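Local coordinates for protein JamJ (Lyngbya majuscula, PDB 5DOZ) that acts as an NADPH-binding enoyl reductase from a polyketide synthase and probably forms a cyclopropane ring in its carrier-bound substrate, at residues 8-13 / 25-30; 39-44 / 111-116; 247-252 / 270-275. All coordinates share one frame; numbering follows the deposited sequence.

Contact 1: residues 8-13 / 25-30; sequences PVQLKI and VSLENQ
L27 and Q10 both carry CG anti to the backbone N (chi1 169° and -177°), which brings a leucine methyl against the end of the glutamine, the two side chains crossing at about a right angle. L27 CD1 lies 3.5 Å from Q10 NE2. The approach is one of van der Waals packing, since the polar partner of this amide nitrogen is the hydroxyl of S110. L27 CD2 branches onto the opposing backbone, 3.6 Å from V9 O. A leucine suits this spot because its fork covers main chain with one methyl and a side chain with the other; glutamine is long enough to reach past it to a serine.

The segments lie on a beta hairpin of strands 9-13 and 22-26, L27 just past the second strand. Q10 and V25 form an antiparallel hydrogen-bonded pair of it, Q10 N reaching V25 O at 2.8 Å, almost head-on, and V25 N reaching Q10 O at 2.8 Å. V25 O also receives the CA-H of V9, with V9 CA 3.3 Å away. L27 N donates to P8 O at 3.1 Å, well above the carbonyl plane (47° out of it). P8, lacking an N-H, fits at the strand's start, where its carbonyl alone makes the bond to L27. At the far end K12 CB packs 4.0 Å from V25 CG2, while the lysine chain bends off to carry NZ to the carbonyls of D72 and L74.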
loop_
_atom_site.group_PDB
_atom_site.type_symbol
_atom_site.label_atom_id
_atom_site.label_comp_id
_atom_site.label_asym_id
_atom_site.label_seq_id
_atom_site.Cartn_x
_atom_site.Cartn_y
_atom_site.Cartn_z
ATOM N N PRO A 8 4.861 17.605 20.960
ATOM C CA PRO A 8 4.186 17.184 19.725
ATOM C C PRO A 8 4.802 17.787 18.456
ATOM O O PRO A 8 5.127 18.976 18.425
ATOM C CB PRO A 8 2.740 17.675 19.915
ATOM C CG PRO A 8 2.750 18.548 21.129
ATOM C CD PRO A 8 3.901 18.097 21.964
ATOM N N VAL A 9 4.956 16.964 17.421
ATOM C CA VAL A 9 5.624 17.382 16.183
ATOM C C VAL A 9 4.921 16.885 14.918
ATOM O O VAL A 9 4.147 15.933 14.958
ATOM C CB VAL A 9 7.108 16.938 16.151
ATOM C CG1 VAL A 9 7.955 17.799 17.086
ATOM C CG2 VAL A 9 7.249 15.457 16.492
ATOM N N GLN A 10 5.212 17.543 13.798
ATOM C CA GLN A 10 4.698 17.152 12.490
ATOM C C GLN A 10 5.818 17.182 11.445
ATOM O O GLN A 10 6.678 18.065 11.474
ATOM C CB GLN A 10 3.566 18.090 12.074
ATOM C CG GLN A 10 2.902 17.739 10.753
ATOM C CD GLN A 10 1.595 18.476 10.556
ATOM O OE1 GLN A 10 1.559 19.541 9.944
ATOM N NE2 GLN A 10 0.512 17.917 11.088
ATOM N N LEU A 11 5.806 16.216 10.529
ATOM C CA LEU A 11 6.808 16.182 9.470
ATOM C C LEU A 11 6.436 17.130 8.341
ATOM O O LEU A 11 5.321 17.080 7.800
ATOM C CB LEU A 11 7.014 14.761 8.944
ATOM C CG LEU A 11 8.205 14.521 8.014
ATOM C CD1 LEU A 11 9.531 14.707 8.752
ATOM C CD2 LEU A 11 8.105 13.130 7.397
ATOM N N LYS A 12 7.381 18.000 8.000
ATOM C CA LYS A 12 7.182 19.018 6.977
ATOM C C LYS A 12 8.422 19.134 6.093
ATOM O O LYS A 12 9.505 18.669 6.451
ATOM C CB LYS A 12 6.872 20.385 7.619
ATOM C CG LYS A 12 5.656 20.425 8.546
ATOM C CD LYS A 12 4.337 20.270 7.800
ATOM C CE LYS A 12 3.897 21.570 7.144
ATOM N NZ LYS A 12 2.755 21.329 6.218
ATOM N N ILE A 13 8.256 19.760 4.936
ATOM C CA ILE A 13 9.381 20.052 4.055
ATOM C C ILE A 13 9.226 21.488 3.552
ATOM O O ILE A 13 8.157 21.873 3.084
ATOM C CB ILE A 13 9.520 18.983 2.931
ATOM C CG1 ILE A 13 10.962 18.909 2.416
ATOM C CG2 ILE A 13 8.507 19.188 1.810
ATOM C CD1 ILE A 13 11.307 17.582 1.767
ATOM N N VAL A 25 8.534 19.776 12.685
ATOM C CA VAL A 25 8.160 21.117 13.126
ATOM C C VAL A 25 7.090 21.014 14.221
ATOM O O VAL A 25 6.335 20.038 14.272
ATOM C CB VAL A 25 7.643 21.975 11.939
ATOM C CG1 VAL A 25 7.270 23.384 12.388
ATOM C CG2 VAL A 25 8.684 22.045 10.828
ATOM N N SER A 26 7.042 22.019 15.094
ATOM C CA SER A 26 6.051 22.093 16.170
ATOM C C SER A 26 4.630 21.843 15.669
ATOM O O SER A 26 4.231 22.363 14.625
ATOM C CB SER A 26 6.130 23.456 16.864
ATOM O OG SER A 26 5.103 23.597 17.831
ATOM N N LEU A 27 3.879 21.033 16.412
ATOM C CA LEU A 27 2.486 20.735 16.076
ATOM C C LEU A 27 1.571 21.233 17.180
ATOM O O LEU A 27 1.695 20.812 18.329
ATOM C CB LEU A 27 2.281 19.230 15.854
ATOM C CG LEU A 27 0.853 18.673 15.739
ATOM C CD1 LEU A 27 0.196 19.060 14.421
ATOM C CD2 LEU A 27 0.858 17.159 15.910
ATOM N N GLU A 28 0.657 22.133 16.831
ATOM C CA GLU A 28 -0.272 22.662 17.822
ATOM C C GLU A 28 -1.423 21.702 18.099
ATOM O O GLU A 28 -1.912 21.015 17.195
ATOM C CB GLU A 28 -0.775 24.068 17.462
ATOM C CG GLU A 28 -1.146 24.299 16.005
ATOM C CD GLU A 28 -0.942 25.746 15.575
ATOM O OE1 GLU A 28 -0.626 26.594 16.437
ATOM O OE2 GLU A 28 -1.096 26.038 14.368
ATOM N N ASN A 29 -1.834 21.656 19.362
ATOM C CA ASN A 29 -2.905 20.776 19.796
ATOM C C ASN A 29 -4.194 21.013 19.015
ATOM O O ASN A 29 -4.536 22.152 18.683
ATOM C CB ASN A 29 -3.161 20.939 21.294
ATOM C CG ASN A 29 -3.886 19.750 21.886
ATOM O OD1 ASN A 29 -3.415 18.614 21.790
ATOM N ND2 ASN A 29 -5.041 20.000 22.495
ATOM N N GLN A 30 -4.888 19.924 18.708
ATOM C CA GLN A 30 -6.167 19.994 18.020
ATOM C C GLN A 30 -7.164 19.138 18.789
ATOM O O GLN A 30 -6.803 18.100 19.349
ATOM C CB GLN A 30 -6.028 19.506 16.574
ATOM C CG GLN A 30 -7.074 20.065 15.611
ATOM C CD GLN A 30 -6.602 21.305 14.868
ATOM O OE1 GLN A 30 -5.502 21.331 14.313
ATOM N NE2 GLN A 30 -7.440 22.339 14.846
#

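Contact 2: residues 39-44 / 111-116; sequences VQIQAV and SFIICS
I41 and I113 meet on the tightly packed side, crossing at about a right angle, with I41 CD1 4.0 Å from I113 CG2. I113 holds CG1 between its backbone N and carbonyl carbon (chi1 69°), which lets both branches flank that same I41 methyl. V39 completes the patch, its CB 4.2 Å from I113 CG1. Branched aliphatic residues suit this buried face because they fill it without polar groups; V39 and I113 also reach V100 and V102, respectively, on strand 99-103.

The backbone beneath pairs strand 37-45 with 112-115 in the GroES-like domain. V39 and I113 are an antiparallel hydrogen-bonded pair, V39 N giving its proton to I113 O at 3.0 Å and I113 N to V39 O at 3.1 Å. Strand 37-45 is also joined to 79-87, where Q42 and A43 both face V81 in a classic beta bulge.

The other face, that of Q40 and F112, is the more open one: both residues stay partly exposed and bury less of themselves in the contact. Here Q40 CB comes obliquely to the phenylalanine ring, 3.7 Å from F112 CE2, and the aromatic surface suits its position because it also takes a cation-pi contact from K38. At the S111 end a water joins the pairing: S111 O accepts I41 N at 3.0 Å, from above the carbonyl plane, together with a proton from the water, which gives its other to I41 O at 2.6 Å.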
loop_
_atom_site.group_PDB
_atom_site.type_symbol
_atom_site.label_atom_id
_atom_site.label_comp_id
_atom_site.label_asym_id
_atom_site.label_seq_id
_atom_site.Cartn_x
_atom_site.Cartn_y
_atom_site.Cartn_z
ATOM N N VAL A 39 -6.141 10.504 17.621
ATOM C CA VAL A 39 -5.310 9.312 17.800
ATOM C C VAL A 39 -3.860 9.681 18.072
ATOM O O VAL A 39 -3.275 10.478 17.343
ATOM C CB VAL A 39 -5.375 8.380 16.562
ATOM C CG1 VAL A 39 -4.516 7.140 16.779
ATOM C CG2 VAL A 39 -6.813 7.998 16.245
ATOM N N GLN A 40 -3.287 9.098 19.124
ATOM C CA GLN A 40 -1.858 9.248 19.415
ATOM C C GLN A 40 -1.065 8.281 18.539
ATOM O O GLN A 40 -1.172 7.059 18.693
ATOM C CB GLN A 40 -1.576 8.998 20.899
ATOM C CG GLN A 40 -0.097 8.841 21.247
ATOM C CD GLN A 40 0.120 8.255 22.629
ATOM O OE1 GLN A 40 -0.759 8.333 23.499
ATOM N NE2 GLN A 40 1.296 7.670 22.847
ATOM N N ILE A 41 -0.277 8.834 17.621
ATOM C CA ILE A 41 0.468 8.044 16.641
ATOM C C ILE A 41 1.679 7.362 17.275
ATOM O O ILE A 41 2.457 7.999 17.987
ATOM C CB ILE A 41 0.930 8.915 15.446
ATOM C CG1 ILE A 41 -0.268 9.554 14.725
ATOM C CG2 ILE A 41 1.793 8.112 14.481
ATOM C CD1 ILE A 41 -1.182 8.586 13.992
ATOM N N GLN A 42 1.852 6.073 17.000
ATOM C CA GLN A 42 2.952 5.319 17.616
ATOM C C GLN A 42 3.965 4.722 16.632
ATOM O O GLN A 42 5.132 4.558 16.973
ATOM C CB GLN A 42 2.400 4.259 18.587
ATOM C CG GLN A 42 1.508 4.882 19.656
ATOM C CD GLN A 42 1.282 4.004 20.863
ATOM O OE1 GLN A 42 0.192 3.456 21.048
ATOM N NE2 GLN A 42 2.304 3.869 21.701
ATOM N N ALA A 43 3.520 4.395 15.420
ATOM C CA ALA A 43 4.430 3.918 14.365
ATOM C C ALA A 43 3.838 4.155 12.975
ATOM O O ALA A 43 2.652 3.924 12.751
ATOM C CB ALA A 43 4.785 2.444 14.570
ATOM N N VAL A 44 4.672 4.621 12.048
ATOM C CA VAL A 44 4.214 5.024 10.718
ATOM C C VAL A 44 5.120 4.452 9.634
ATOM O O VAL A 44 6.327 4.700 9.629
ATOM C CB VAL A 44 4.184 6.564 10.550
ATOM C CG1 VAL A 44 3.440 6.952 9.278
ATOM C CG2 VAL A 44 3.561 7.247 11.757
ATOM N N SER A 111 2.524 13.740 15.700
ATOM C CA SER A 111 2.337 13.145 17.026
ATOM C C SER A 111 0.893 12.698 17.268
ATOM O O SER A 111 0.648 11.688 17.937
ATOM C CB SER A 111 2.765 14.129 18.113
ATOM O OG SER A 111 4.167 14.301 18.111
ATOM N N PHE A 112 -0.047 13.468 16.727
ATOM C CA PHE A 112 -1.469 13.210 16.886
ATOM C C PHE A 112 -2.171 13.544 15.580
ATOM O O PHE A 112 -1.803 14.497 14.894
ATOM C CB PHE A 112 -2.060 14.071 18.016
ATOM C CG PHE A 112 -1.608 13.673 19.399
ATOM C CD1 PHE A 112 -0.362 14.066 19.889
ATOM C CD2 PHE A 112 -2.442 12.934 20.232
ATOM C CE1 PHE A 112 0.055 13.700 21.162
ATOM C CE2 PHE A 112 -2.036 12.577 21.513
ATOM C CZ PHE A 112 -0.788 12.956 21.979
ATOM N N ILE A 113 -3.176 12.752 15.231
ATOM C CA ILE A 113 -4.016 13.084 14.084
ATOM C C ILE A 113 -5.477 13.179 14.485
ATOM O O ILE A 113 -5.918 12.518 15.424
ATOM C CB ILE A 113 -3.859 12.097 12.897
ATOM C CG1 ILE A 113 -4.444 10.720 13.239
ATOM C CG2 ILE A 113 -2.402 12.018 12.456
ATOM C CD1 ILE A 113 -4.756 9.870 12.025
ATOM N N ILE A 114 -6.211 14.028 13.775
ATOM C CA ILE A 114 -7.661 14.056 13.863
ATOM C C ILE A 114 -8.168 13.407 12.584
ATOM O O ILE A 114 -7.780 13.799 11.484
ATOM C CB ILE A 114 -8.222 15.495 13.953
ATOM C CG1 ILE A 114 -7.555 16.293 15.089
ATOM C CG2 ILE A 114 -9.747 15.468 14.084
ATOM C CD1 ILE A 114 -7.855 15.808 16.495
ATOM N N CYS A 115 -9.013 12.395 12.730
ATOM C CA CYS A 115 -9.568 11.723 11.570
ATOM C C CYS A 115 -10.945 11.158 11.870
ATOM O O CYS A 115 -11.389 11.148 13.018
ATOM C CB CYS A 115 -8.628 10.619 11.069
ATOM S SG CYS A 115 -8.698 9.081 12.018
ATOM N N SER A 116 -11.603 10.700 10.811
ATOM C CA SER A 116 -12.894 10.040 10.882
ATOM C C SER A 116 -12.771 8.669 11.542
ATOM O O SER A 116 -11.732 8.008 11.415
ATOM C CB SER A 116 -13.449 9.884 9.462
ATOM O OG SER A 116 -14.592 9.049 9.432
HETATM O O HOH W 1 3.081 10.356 18.852
#

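Contact 3: residues 247-252 / 270-275; sequences GRYIEI and IKYFPF. With NDP (NADPH dihydro-nicotinamide-adenine-dinucleotide phosphate), chain E.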
loop_
_atom_site.group_PDB
_atom_site.type_symbol
_atom_site.label_atom_id
_atom_site.label_comp_id
_atom_site.label_asym_id
_atom_site.label_seq_id
_atom_site.Cartn_x
_atom_site.Cartn_y
_atom_site.Cartn_z
ATOM N N GLY A 247 -8.405 -12.549 -19.085
ATOM C CA GLY A 247 -7.562 -12.169 -17.939
ATOM C C GLY A 247 -7.933 -10.844 -17.292
ATOM O O GLY A 247 -8.596 -10.011 -17.910
ATOM N N ARG A 248 -7.504 -10.650 -16.046
ATOM C CA ARG A 248 -7.854 -9.457 -15.280
ATOM C C ARG A 248 -6.615 -8.652 -14.865
ATOM O O ARG A 248 -5.679 -9.193 -14.268
ATOM C CB ARG A 248 -8.694 -9.843 -14.061
ATOM C CG ARG A 248 -10.074 -10.383 -14.415
ATOM C CD ARG A 248 -10.455 -11.531 -13.495
ATOM N NE ARG A 248 -10.063 -12.817 -14.056
ATOM C CZ ARG A 248 -9.865 -13.929 -13.350
ATOM N NH1 ARG A 248 -10.000 -13.935 -12.027
ATOM N NH2 ARG A 248 -9.513 -15.046 -13.981
ATOM N N TYR A 249 -6.626 -7.359 -15.194
ATOM C CA TYR A 249 -5.461 -6.490 -15.022
ATOM C C TYR A 249 -5.675 -5.512 -13.876
ATOM O O TYR A 249 -6.363 -4.502 -14.037
ATOM C CB TYR A 249 -5.184 -5.707 -16.315
ATOM C CG TYR A 249 -3.789 -5.114 -16.432
ATOM C CD1 TYR A 249 -3.150 -4.505 -15.338
ATOM C CD2 TYR A 249 -3.125 -5.119 -17.650
ATOM C CE1 TYR A 249 -1.880 -3.956 -15.460
ATOM C CE2 TYR A 249 -1.859 -4.573 -17.784
ATOM C CZ TYR A 249 -1.238 -3.996 -16.691
ATOM O OH TYR A 249 0.022 -3.463 -16.847
ATOM N N ILE A 250 -5.085 -5.816 -12.722
ATOM C CA ILE A 250 -5.101 -4.906 -11.583
ATOM C C ILE A 250 -3.906 -3.959 -11.680
ATOM O O ILE A 250 -2.756 -4.374 -11.507
ATOM C CB ILE A 250 -5.028 -5.658 -10.238
ATOM C CG1 ILE A 250 -6.011 -6.829 -10.208
ATOM C CG2 ILE A 250 -5.275 -4.701 -9.075
ATOM C CD1 ILE A 250 -5.624 -7.922 -9.230
ATOM N N GLU A 251 -4.190 -2.694 -11.967
ATOM C CA GLU A 251 -3.170 -1.661 -12.039
ATOM C C GLU A 251 -3.303 -0.738 -10.830
ATOM O O GLU A 251 -4.359 -0.143 -10.627
ATOM C CB GLU A 251 -3.321 -0.868 -13.341
ATOM C CG GLU A 251 -2.314 0.254 -13.505
ATOM C CD GLU A 251 -0.905 -0.254 -13.727
ATOM O OE1 GLU A 251 -0.656 -0.862 -14.793
ATOM O OE2 GLU A 251 -0.046 -0.038 -12.834
ATOM N N ILE A 252 -2.242 -0.628 -10.028
ATOM C CA ILE A 252 -2.272 0.216 -8.818
ATOM C C ILE A 252 -1.323 1.413 -8.913
ATOM O O ILE A 252 -1.184 2.190 -7.962
ATOM C CB ILE A 252 -1.997 -0.592 -7.517
ATOM C CG1 ILE A 252 -0.522 -1.004 -7.414
ATOM C CG2 ILE A 252 -2.921 -1.802 -7.432
ATOM C CD1 ILE A 252 -0.144 -1.648 -6.097
ATOM N N ILE A 270 -10.180 -8.763 -21.964
ATOM C CA ILE A 270 -9.686 -8.635 -20.594
ATOM C C ILE A 270 -10.391 -7.568 -19.764
ATOM O O ILE A 270 -10.835 -6.545 -20.284
ATOM C CB ILE A 270 -8.159 -8.408 -20.543
ATOM C CG1 ILE A 270 -7.754 -7.205 -21.398
ATOM C CG2 ILE A 270 -7.421 -9.677 -20.952
ATOM C CD1 ILE A 270 -6.301 -6.812 -21.253
ATOM N N LYS A 271 -10.491 -7.829 -18.467
ATOM C CA LYS A 271 -11.055 -6.869 -17.536
ATOM C C LYS A 271 -9.928 -6.007 -16.985
ATOM O O LYS A 271 -8.944 -6.516 -16.451
ATOM C CB LYS A 271 -11.827 -7.578 -16.421
ATOM C CG LYS A 271 -12.977 -8.431 -16.936
ATOM C CD LYS A 271 -14.056 -8.617 -15.882
ATOM C CE LYS A 271 -15.172 -9.508 -16.401
ATOM N NZ LYS A 271 -16.396 -9.388 -15.562
ATOM N N TYR A 272 -10.070 -4.700 -17.159
ATOM C CA TYR A 272 -9.067 -3.739 -16.736
ATOM C C TYR A 272 -9.530 -3.118 -15.428
ATOM O O TYR A 272 -10.614 -2.528 -15.365
ATOM C CB TYR A 272 -8.877 -2.678 -17.821
ATOM C CG TYR A 272 -7.816 -1.636 -17.547
ATOM C CD1 TYR A 272 -6.525 -2.001 -17.149
ATOM C CD2 TYR A 272 -8.096 -0.282 -17.717
ATOM C CE1 TYR A 272 -5.554 -1.042 -16.906
ATOM C CE2 TYR A 272 -7.132 0.682 -17.481
ATOM C CZ TYR A 272 -5.863 0.298 -17.077
ATOM O OH TYR A 272 -4.909 1.258 -16.844
ATOM N N PHE A 273 -8.717 -3.279 -14.385
ATOM C CA PHE A 273 -9.030 -2.741 -13.060
ATOM C C PHE A 273 -7.968 -1.764 -12.554
ATOM O O PHE A 273 -7.105 -2.148 -11.760
ATOM C CB PHE A 273 -9.208 -3.870 -12.044
ATOM C CG PHE A 273 -10.472 -4.659 -12.225
ATOM C CD1 PHE A 273 -11.710 -4.100 -11.916
ATOM C CD2 PHE A 273 -10.426 -5.967 -12.691
ATOM C CE1 PHE A 273 -12.876 -4.832 -12.075
ATOM C CE2 PHE A 273 -11.590 -6.704 -12.851
ATOM C CZ PHE A 273 -12.814 -6.137 -12.545
ATOM N N PRO A 274 -8.017 -0.503 -13.025
ATOM C CA PRO A 274 -7.216 0.537 -12.399
ATOM C C PRO A 274 -7.963 1.054 -11.174
ATOM O O PRO A 274 -9.145 1.397 -11.276
ATOM C CB PRO A 274 -7.172 1.624 -13.473
ATOM C CG PRO A 274 -8.488 1.489 -14.174
ATOM C CD PRO A 274 -8.800 0.016 -14.162
ATOM N N PHE A 275 -7.301 1.108 -10.025
ATOM C CA PHE A 275 -7.954 1.656 -8.840
ATOM C C PHE A 275 -6.980 2.375 -7.922
ATOM O O PHE A 275 -5.815 1.998 -7.815
ATOM C CB PHE A 275 -8.727 0.570 -8.074
ATOM C CG PHE A 275 -7.864 -0.277 -7.186
ATOM C CD1 PHE A 275 -7.192 -1.380 -7.693
ATOM C CD2 PHE A 275 -7.713 0.038 -5.836
ATOM C CE1 PHE A 275 -6.394 -2.156 -6.871
ATOM C CE2 PHE A 275 -6.908 -0.731 -5.012
ATOM C CZ PHE A 275 -6.252 -1.834 -5.531
HETATM P PA NDP E . 7.506 -0.167 -2.412
HETATM O O1A NDP E . 8.470 1.000 -2.487
HETATM O O2A NDP E . 7.497 -1.065 -1.204
HETATM O O5B NDP E . 7.764 -1.121 -3.681
HETATM C C5B NDP E . 8.490 -0.685 -4.825
HETATM C C4B NDP E . 9.130 -1.921 -5.434
HETATM O O4B NDP E . 9.300 -1.713 -6.841
HETATM C C3B NDP E . 10.517 -2.217 -4.873
HETATM O O3B NDP E . 10.480 -3.171 -3.807
HETATM C C2B NDP E . 11.241 -2.824 -6.045
HETATM O O2B NDP E . 11.150 -4.236 -5.935
HETATM C C1B NDP E . 10.458 -2.415 -7.280
HETATM N N9A NDP E . 11.252 -1.534 -8.156
HETATM C C8A NDP E . 12.019 -0.501 -7.769
HETATM N N7A NDP E . 12.598 0.084 -8.840
HETATM C C5A NDP E . 12.194 -0.585 -9.937
HETATM C C6A NDP E . 12.422 -0.495 -11.397
HETATM N N6A NDP E . 13.223 0.461 -11.915
HETATM N N1A NDP E . 11.802 -1.401 -12.196
HETATM C C2A NDP E . 10.998 -2.361 -11.704
HETATM N N3A NDP E . 10.751 -2.494 -10.388
HETATM C C4A NDP E . 11.307 -1.651 -9.478
HETATM O O3 NDP E . 6.022 0.375 -2.723
HETATM P PN NDP E . 4.633 -0.371 -2.396
HETATM O O1N NDP E . 4.805 -1.857 -2.494
HETATM O O2N NDP E . 4.055 0.225 -1.144
HETATM O O5D NDP E . 3.695 0.088 -3.624
HETATM C C5D NDP E . 4.051 -0.176 -4.988
HETATM C C4D NDP E . 3.358 0.816 -5.922
HETATM O O4D NDP E . 1.943 0.818 -5.712
HETATM C C3D NDP E . 3.805 2.246 -5.692
HETATM O O3D NDP E . 3.892 2.872 -6.970
HETATM C C2D NDP E . 2.692 2.865 -4.868
HETATM O O2D NDP E . 2.592 4.292 -4.999
HETATM C C1D NDP E . 1.471 2.129 -5.389
HETATM N N1N NDP E . 0.398 2.044 -4.399
HETATM C C2N NDP E . -0.849 2.330 -4.799
HETATM C C3N NDP E . -1.956 2.014 -4.021
HETATM C C7N NDP E . -3.334 2.124 -4.611
HETATM O O7N NDP E . -4.301 2.334 -3.898
HETATM N N7N NDP E . -3.476 1.982 -5.926
HETATM C C4N NDP E . -1.773 1.704 -2.549
HETATM C C5N NDP E . -0.395 1.308 -2.271
HETATM C C6N NDP E . 0.644 1.571 -3.162
HETATM P P2B NDP E . 12.202 -5.191 -6.669
HETATM O O1X NDP E . 13.550 -4.768 -6.131
HETATM O O2X NDP E . 11.744 -6.546 -6.227
HETATM O O3X NDP E . 12.003 -4.923 -8.140
#
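The nicotinamide end of the NADPH pocket begins where I252 and F275 leave two neighbouring parallel strands. The carboxamide nitrogen N7N of the cofactor donates to both main-chain carbonyls, I252 O at 3.1 Å and F275 O at 3.0 Å, which would hold the amide from turning and help to place the ring. F275 keeps CG between its backbone N and carbonyl carbon (chi1 81°), which turns one face of its ring to N7N. The methyl I250 CG2 meets the edge of that ring, 3.5 Å from F275 CE1, and I252 CG2 approaches the same carbon. From I252, CD1 reaches the ribose oxygen O4D at 3.3 Å. An alanine in place of I252 would probably open a gap between F275 and the ribose, leaving the phenyl ring of F275 freer to turn.

Behind the pocket, strands 247-251 and 271-274 with helix 260-266 form a beta-alpha-beta crossover at one edge of the Rossmann sheet. Five main-chain bonds run between the strands, including Y249 N to K271 O (2.8 Å). On one face the edge of Y272 meets the face of Y249 in a T-shaped stack (86°, centroids 5.9 Å apart). Tyrosine suits both positions: each ring packs against the other while its hydroxyl finds a polar partner, Y249 in N239 and Y272 in the carbonyl of W258.

From the N terminus, contact 1 closes first, bringing the ends of a short hairpin together across 11 intervening residues. Contact 2 opens after it and closes a far longer loop of 66 residues, which includes strands 79-87 and 99-103. Contact 3 comes last, spanning 17 residues and a helix in the cofactor-binding domain. The three follow in series; none nests within or crosses another. Contacts 1 and 2 touch: V9 O lies 2.8 Å from S111 N, a probable hydrogen bond, and V9 N bonds S111 OG, tying the hairpin to the GroES-like domain. Contact 3 lies on the opposite side of the chain's centre, its own centre about 33 Å from that of contact 2.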